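Local coordinates for protein NADH-dependent FAD reductase (Streptomyces globisporus, PDB 4R82) that reduces FAD with NADH and releases FADH2, by free diffusion, to the halogenase and monooxygenase that act in biosynthesis of the enediyne antibiotic C-1027, at residues V66-V71 with D145-L150; P80-S85 with C135-L140. One frame throughout, in Å; residues are numbered along the deposited sequence. Where two conformers were deposited one is given.

Contact 1 (V66-V71 with D145-L150). With FAD (flavin-adenine dinucleotide), chain K; NAD (nicotinamide-adenine-dinucleotide), chain D.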
loop_
_atom_site.group_PDB
_atom_site.type_symbol
_atom_site.label_atom_id
_atom_site.label_comp_id
_atom_site.label_asym_id
_atom_site.label_seq_id
_atom_site.Cartn_x
_atom_site.Cartn_y
_atom_site.Cartn_z
ATOM N N VAL A 66 -1.230 11.323 -3.558
ATOM C CA VAL A 66 -1.378 12.567 -2.812
ATOM C C VAL A 66 -2.574 13.338 -3.335
ATOM O O VAL A 66 -2.694 13.582 -4.545
ATOM C CB VAL A 66 -0.103 13.435 -2.916
ATOM C CG1 VAL A 66 -0.269 14.742 -2.159
ATOM C CG2 VAL A 66 1.094 12.672 -2.360
ATOM N N GLY A 67 -3.466 13.721 -2.428
ATOM C CA GLY A 67 -4.654 14.465 -2.799
ATOM C C GLY A 67 -4.332 15.749 -3.535
ATOM O O GLY A 67 -3.397 16.478 -3.170
ATOM N N LYS A 68 -5.114 16.038 -4.569
ATOM C CA LYS A 68 -4.856 17.209 -5.397
ATOM C C LYS A 68 -4.928 18.537 -4.646
ATOM O O LYS A 68 -4.295 19.507 -5.051
ATOM C CB LYS A 68 -5.798 17.220 -6.597
ATOM C CG LYS A 68 -5.435 16.188 -7.649
ATOM C CD LYS A 68 -6.510 16.123 -8.704
ATOM C CE LYS A 68 -6.119 15.191 -9.821
ATOM N NZ LYS A 68 -7.220 15.077 -10.824
ATOM N N ASP A 69 -5.696 18.582 -3.559
ATOM C CA ASP A 69 -5.841 19.816 -2.788
ATOM C C ASP A 69 -4.869 19.952 -1.608
ATOM O O ASP A 69 -4.932 20.919 -0.855
ATOM C CB ASP A 69 -7.287 19.974 -2.311
ATOM C CG ASP A 69 -8.261 20.171 -3.462
ATOM O OD1 ASP A 69 -7.873 20.790 -4.482
ATOM O OD2 ASP A 69 -9.416 19.709 -3.345
ATOM N N ALA A 70 -3.965 18.995 -1.443
ATOM C CA ALA A 70 -2.947 19.116 -0.401
ATOM C C ALA A 70 -1.851 20.089 -0.845
ATOM O O ALA A 70 -1.482 20.110 -2.020
ATOM C CB ALA A 70 -2.342 17.747 -0.093
ATOM N N VAL A 71 -1.313 20.877 0.084
ATOM C CA VAL A 71 -0.140 21.706 -0.214
ATOM C C VAL A 71 1.025 20.841 -0.681
ATOM O O VAL A 71 1.788 21.221 -1.579
ATOM C CB VAL A 71 0.279 22.561 0.997
ATOM C CG1 VAL A 71 1.677 23.136 0.806
ATOM C CG2 VAL A 71 -0.721 23.676 1.218
ATOM N N ASP A 145 -8.964 11.738 -7.740
ATOM C CA ASP A 145 -8.813 12.961 -6.951
ATOM C C ASP A 145 -7.435 13.057 -6.301
ATOM O O ASP A 145 -7.171 13.973 -5.515
ATOM C CB ASP A 145 -9.959 13.145 -5.928
ATOM C CG ASP A 145 -10.098 11.982 -4.930
ATOM O OD1 ASP A 145 -9.132 11.234 -4.701
ATOM O OD2 ASP A 145 -11.211 11.842 -4.340
ATOM N N HIS A 146 -6.564 12.109 -6.647
ATOM C CA HIS A 146 -5.180 12.112 -6.195
ATOM C C HIS A 146 -4.296 12.104 -7.422
ATOM O O HIS A 146 -4.746 11.778 -8.528
ATOM C CB HIS A 146 -4.856 10.860 -5.371
ATOM C CG HIS A 146 -5.380 10.889 -3.968
ATOM N ND1 HIS A 146 -6.693 11.191 -3.663
ATOM C CD2 HIS A 146 -4.773 10.619 -2.788
ATOM C CE1 HIS A 146 -6.864 11.119 -2.356
ATOM N NE2 HIS A 146 -5.714 10.775 -1.801
ATOM N N THR A 147 -3.032 12.448 -7.213
ATOM C CA THR A 147 -1.995 12.214 -8.208
ATOM C C THR A 147 -1.084 11.127 -7.660
ATOM O O THR A 147 -0.775 11.101 -6.462
ATOM C CB THR A 147 -1.174 13.471 -8.472
ATOM O OG1 THR A 147 -2.015 14.485 -9.030
ATOM C CG2 THR A 147 -0.042 13.176 -9.463
ATOM N N ILE A 148 -0.698 10.202 -8.534
ATOM C CA ILE A 148 0.206 9.117 -8.175
ATOM C C ILE A 148 1.607 9.574 -8.543
ATOM O O ILE A 148 1.874 9.853 -9.710
ATOM C CB ILE A 148 -0.153 7.852 -8.966
ATOM C CG1 ILE A 148 -1.590 7.425 -8.625
ATOM C CG2 ILE A 148 0.825 6.713 -8.670
ATOM C CD1 ILE A 148 -2.146 6.343 -9.551
ATOM N N PHE A 149 2.492 9.677 -7.553
ATOM C CA PHE A 149 3.877 10.083 -7.803
ATOM C C PHE A 149 4.749 8.853 -7.732
ATOM O O PHE A 149 4.839 8.212 -6.680
ATOM C CB PHE A 149 4.349 11.098 -6.747
ATOM C CG PHE A 149 3.654 12.429 -6.826
ATOM C CD1 PHE A 149 2.462 12.649 -6.142
ATOM C CD2 PHE A 149 4.195 13.463 -7.575
ATOM C CE1 PHE A 149 1.819 13.879 -6.215
ATOM C CE2 PHE A 149 3.552 14.693 -7.660
ATOM C CZ PHE A 149 2.366 14.904 -6.976
ATOM N N LEU A 150 5.388 8.526 -8.849
ATOM C CA LEU A 150 6.273 7.372 -8.927
ATOM C C LEU A 150 7.695 7.886 -8.776
ATOM O O LEU A 150 8.138 8.748 -9.547
ATOM C CB LEU A 150 6.099 6.693 -10.288
ATOM C CG LEU A 150 6.838 5.378 -10.558
ATOM C CD1 LEU A 150 6.310 4.274 -9.673
ATOM C CD2 LEU A 150 6.715 4.984 -12.030
HETATM N N1 FAD K . -3.197 12.201 2.404
HETATM C C2 FAD K . -2.839 11.865 1.175
HETATM O O2 FAD K . -2.993 12.790 0.151
HETATM N N3 FAD K . -2.319 10.683 0.856
HETATM C C4 FAD K . -2.152 9.757 1.813
HETATM O O4 FAD K . -1.609 8.526 1.500
HETATM C C4X FAD K . -2.542 10.047 3.151
HETATM N N5 FAD K . -2.392 9.095 4.124
HETATM C C5X FAD K . -2.744 9.413 5.403
HETATM C C6 FAD K . -2.568 8.432 6.413
HETATM C C7 FAD K . -2.947 8.735 7.723
HETATM C C7M FAD K . -2.769 7.688 8.846
HETATM C C8 FAD K . -3.474 10.000 8.035
HETATM C C8M FAD K . -3.866 10.305 9.467
HETATM C C9 FAD K . -3.644 10.971 7.036
HETATM C C9A FAD K . -3.274 10.678 5.701
HETATM N N10 FAD K . -3.433 11.633 4.714
HETATM C C10 FAD K . -3.067 11.306 3.441
HETATM C "C1'" FAD K . -3.995 12.959 4.981
HETATM C "C2'" FAD K . -2.945 14.033 5.189
HETATM O "O2'" FAD K . -1.953 13.529 6.070
HETATM C "C3'" FAD K . -3.594 15.225 5.881
HETATM O "O3'" FAD K . -4.305 14.763 7.013
HETATM C "C4'" FAD K . -4.602 15.879 4.988
HETATM O "O4'" FAD K . -4.066 15.949 3.695
HETATM C "C5'" FAD K . -5.030 17.269 5.524
HETATM O "O5'" FAD K . -4.028 18.288 5.365
HETATM P P FAD K . -3.235 18.529 3.948
HETATM O O1P FAD K . -2.852 19.994 3.778
HETATM O O2P FAD K . -4.142 18.115 2.813
HETATM O O3P FAD K . -1.979 17.692 3.955
HETATM P PA NAD D . -8.567 11.380 10.864
HETATM O O1A NAD D . -9.843 10.541 10.900
HETATM O O2A NAD D . -8.851 12.786 11.352
HETATM O O5B NAD D . -8.001 11.466 9.400
HETATM C C5B NAD D . -7.497 12.684 9.003
HETATM C C4B NAD D . -7.593 13.009 7.591
HETATM O O4B NAD D . -6.777 12.130 6.905
HETATM C C3B NAD D . -8.961 12.803 7.077
HETATM O O3B NAD D . -9.376 14.041 6.603
HETATM C C2B NAD D . -8.830 11.874 5.951
HETATM O O2B NAD D . -9.647 12.225 4.885
HETATM C C1B NAD D . -7.406 12.004 5.610
HETATM N N9A NAD D . -6.815 10.879 4.869
HETATM C C8A NAD D . -6.490 9.648 5.325
HETATM N N7A NAD D . -6.000 8.910 4.315
HETATM C C5A NAD D . -6.001 9.696 3.205
HETATM C C6A NAD D . -5.618 9.519 1.880
HETATM N N6A NAD D . -5.102 8.304 1.467
HETATM N N1A NAD D . -5.761 10.540 1.012
HETATM C C2A NAD D . -6.258 11.728 1.376
HETATM N N3A NAD D . -6.645 11.921 2.649
HETATM C C4A NAD D . -6.511 10.939 3.563
HETATM O O3 NAD D . -7.464 10.716 11.787
HETATM O O HOH W 1 -5.833 12.645 -11.532
#
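With chi1 at -77°, His146 carries CG anti to its own carbonyl carbon, and a chi2 of 51° turns the imidazole flat against the backbone of the opposing strand. Gly67, which has no side chain, lays its CA over the ring face, 3.8 Å from the ring centroid of His146, in a CH-pi contact almost on the ring normal. The two residues form an antiparallel non-hydrogen-bonded pair. Beside it, Val66 and Thr147 make the hydrogen-bonded pair, with Val66 N to Thr147 O and Thr147 N to Val66 O both 2.9 Å. A third backbone bond, from Lys68 N to Asp145 O, continues the ladder into the type I turn Gly67-Ala70.

Both nitrogens of the imidazole are engaged, which fixes its rotation. ND1 of His146 donates to OD1 of Asp145 at 2.7 Å; the acceptor lies near the plane of the imidazole, but the donor meets the carboxylate from above its plane, and the negative charge may polarise the ring. At the far edge, NE2 of His146 donates to adenine N1A of NAD at 2.8 Å. Gly67 N, above the imidazole, points instead to the flavin, reaching FAD O2 at 2.8 Å and 170°. One strand pair of the flavin reductase domain thus gives a hydrogen bond to the isoalloxazine carbonyl and another to the NAD adenine.

On the face of the sheet that carries Val66 and Thr147, Val66 presents CB obliquely to CE1 of Phe149, 3.8 Å away. Lys68 runs extended past the carbonyl of Asp145, and its NZ bonds to Gly144 O and a water. Asp145 OD2 accepts from backbone amides of Leu57 and Ser58 of the second subunit. Helix 71-78 packs His73 and Leu76 on Val66, while Phe149 pairs through its backbone with Ile64 of strand 61-67.

Contact 2 (P80-S85 with C135-L140); sequences PTFAVS and CAIHRL
Phe82 lays one face of its ring over CB of Cys135, which stands 4.0 Å from the ring centroid, 18° off the normal and offset toward the rim, as a CH-pi contact. The sulfur, anti to the carbonyl carbon of Cys135, meets the same ring obliquely, SG lying 4.1 Å from CE2 of Phe82. At the ring edge, CG1 of Ile137 comes in near the plane, 3.6 Å from Phe82 CD1, the two side chains crossing at about a right angle. Phe82 reaches both by taking the crowded first torsion, with CG between N and the carbonyl carbon (chi1 63°).

The backbones carrying this cluster form an antiparallel ladder joining strands 81-86 and 131-143, neighbours in the antiparallel sheet of the flavin reductase domain, a split beta-barrel as in related FMN-binding reductases. Phe82 and Cys135 are its hydrogen-bonded pair, linked by two bonds of 2.9 Å, Phe82 N to Cys135 O and Cys135 N to Phe82 O. Thr81 and Ala136 form the non-hydrogen-bonded pair, their side chains on the opposite face from Phe82. Beyond them Pro80 O accepts Ile137 N from above the carbonyl plane, and a water donates both to Pro80 O and to Ile137 O. Val37 and Val39 of strand 35-39 and Leu76 of helix 71-78 also touch Phe82.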
loop_
_atom_site.group_PDB
_atom_site.type_symbol
_atom_site.label_atom_id
_atom_site.label_comp_id
_atom_site.label_asym_id
_atom_site.label_seq_id
_atom_site.Cartn_x
_atom_site.Cartn_y
_atom_site.Cartn_z
ATOM N N PRO A 80 12.118 18.061 -7.497
ATOM C CA PRO A 80 12.568 16.857 -8.203
ATOM C C PRO A 80 12.679 15.613 -7.325
ATOM O O PRO A 80 12.795 14.501 -7.855
ATOM C CB PRO A 80 13.960 17.261 -8.705
ATOM C CG PRO A 80 14.468 18.188 -7.628
ATOM C CD PRO A 80 13.227 18.995 -7.227
ATOM N N THR A 81 12.653 15.782 -6.006
ATOM C CA THR A 81 12.871 14.653 -5.106
ATOM C C THR A 81 11.985 14.763 -3.886
ATOM O O THR A 81 11.537 15.855 -3.541
ATOM C CB THR A 81 14.331 14.572 -4.579
ATOM O OG1 THR A 81 14.658 15.782 -3.887
ATOM C CG2 THR A 81 15.333 14.346 -5.705
ATOM N N PHE A 82 11.741 13.631 -3.232
ATOM C CA PHE A 82 11.007 13.628 -1.970
ATOM C C PHE A 82 11.586 12.552 -1.077
ATOM O O PHE A 82 12.389 11.736 -1.520
ATOM C CB PHE A 82 9.485 13.431 -2.153
ATOM C CG PHE A 82 9.086 12.097 -2.763
ATOM C CD1 PHE A 82 8.986 11.957 -4.139
ATOM C CD2 PHE A 82 8.808 10.989 -1.963
ATOM C CE1 PHE A 82 8.607 10.752 -4.715
ATOM C CE2 PHE A 82 8.436 9.771 -2.532
ATOM C CZ PHE A 82 8.337 9.653 -3.913
ATOM N N ALA A 83 11.219 12.568 0.194
ATOM C CA ALA A 83 11.689 11.520 1.080
ATOM C C ALA A 83 10.515 10.852 1.756
ATOM O O ALA A 83 9.433 11.451 1.915
ATOM C CB ALA A 83 12.671 12.057 2.110
ATOM N N VAL A 84 10.725 9.595 2.122
ATOM C CA VAL A 84 9.710 8.846 2.857
ATOM C C VAL A 84 10.313 8.354 4.166
ATOM O O VAL A 84 11.365 7.712 4.164
ATOM C CB VAL A 84 9.218 7.633 2.031
ATOM C CG1 VAL A 84 8.191 6.806 2.831
ATOM C CG2 VAL A 84 8.633 8.081 0.702
ATOM N N SER A 85 9.642 8.640 5.289
ATOM C CA SER A 85 10.075 8.124 6.572
ATOM C C SER A 85 9.004 7.158 7.031
ATOM O O SER A 85 7.865 7.571 7.286
ATOM C CB SER A 85 10.234 9.256 7.594
ATOM O OG SER A 85 11.231 10.182 7.189
ATOM N N CYS A 135 13.943 9.707 -2.809
ATOM C CA CYS A 135 13.470 9.282 -4.116
ATOM C C CYS A 135 13.466 10.419 -5.107
ATOM O O CYS A 135 13.162 11.554 -4.749
ATOM C CB CYS A 135 12.036 8.781 -4.001
ATOM S SG CYS A 135 11.837 7.453 -2.796
ATOM N N ALA A 136 13.773 10.107 -6.362
ATOM C CA ALA A 136 13.689 11.092 -7.427
ATOM C C ALA A 136 12.359 10.899 -8.132
ATOM O O ALA A 136 12.001 9.773 -8.486
ATOM C CB ALA A 136 14.829 10.893 -8.408
ATOM N N ILE A 137 11.621 11.983 -8.347
ATOM C CA ILE A 137 10.333 11.867 -9.017
ATOM C C ILE A 137 10.552 11.468 -10.474
ATOM O O ILE A 137 11.308 12.106 -11.210
ATOM C CB ILE A 137 9.519 13.157 -8.901
ATOM C CG1 ILE A 137 9.099 13.336 -7.442
ATOM C CG2 ILE A 137 8.293 13.062 -9.773
ATOM C CD1 ILE A 137 8.522 14.668 -7.114
ATOM N N HIS A 138 9.893 10.383 -10.862
ATOM C CA HIS A 138 10.077 9.847 -12.197
ATOM C C HIS A 138 8.848 10.044 -13.066
ATOM O O HIS A 138 8.977 10.439 -14.226
ATOM C CB HIS A 138 10.503 8.379 -12.150
ATOM C CG HIS A 138 11.978 8.178 -12.308
ATOM N ND1 HIS A 138 12.906 9.079 -11.831
ATOM C CD2 HIS A 138 12.685 7.181 -12.890
ATOM C CE1 HIS A 138 14.122 8.646 -12.113
ATOM N NE2 HIS A 138 14.016 7.496 -12.754
ATOM N N ARG A 139 7.658 9.801 -12.520
ATOM C CA ARG A 139 6.421 10.022 -13.265
ATOM C C ARG A 139 5.339 10.591 -12.360
ATOM O O ARG A 139 5.327 10.335 -11.154
ATOM C CB ARG A 139 5.897 8.710 -13.862
ATOM C CG ARG A 139 6.810 8.036 -14.867
ATOM C CD ARG A 139 6.785 8.724 -16.218
ATOM N NE ARG A 139 7.556 7.965 -17.198
ATOM C CZ ARG A 139 8.882 8.004 -17.304
ATOM N NH1 ARG A 139 9.597 8.771 -16.491
ATOM N NH2 ARG A 139 9.494 7.272 -18.224
ATOM N N LEU A 140 4.431 11.350 -12.960
ATOM C CA LEU A 140 3.192 11.752 -12.317
ATOM C C LEU A 140 2.064 11.118 -13.130
ATOM O O LEU A 140 1.973 11.317 -14.355
ATOM C CB LEU A 140 3.026 13.275 -12.326
ATOM C CG LEU A 140 3.533 14.056 -11.117
ATOM C CD1 LEU A 140 5.025 13.911 -10.991
ATOM C CD2 LEU A 140 3.144 15.522 -11.213
HETATM O O HOH W 2 13.141 14.118 -10.549
#

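In the fold
Contacts 1 and 2 sit in one antiparallel sheet, their centres about 13 Å apart. Contact 1 joins strands 61-67 and 146-158, contact 2 strands 81-86 and 131-143, and the second strands of the two pairs are neighbours. Leu150 joins them, its backbone probably hydrogen-bonded to His138 and Arg139, which both face it in a classic beta bulge; Leu140 packs on Thr147 and Phe149. Each is partly buried, yet their chemistry differs. In contact 1 the polar end of the ladder meets both nucleotides and the second subunit. Contact 2 is apolar around Phe82, whose side chain lies about 11 Å from FAD, and touches no other protein chain. Leu76 of helix 71-78 reaches Val66, Phe149 and Phe82, linking the apolar sides of both.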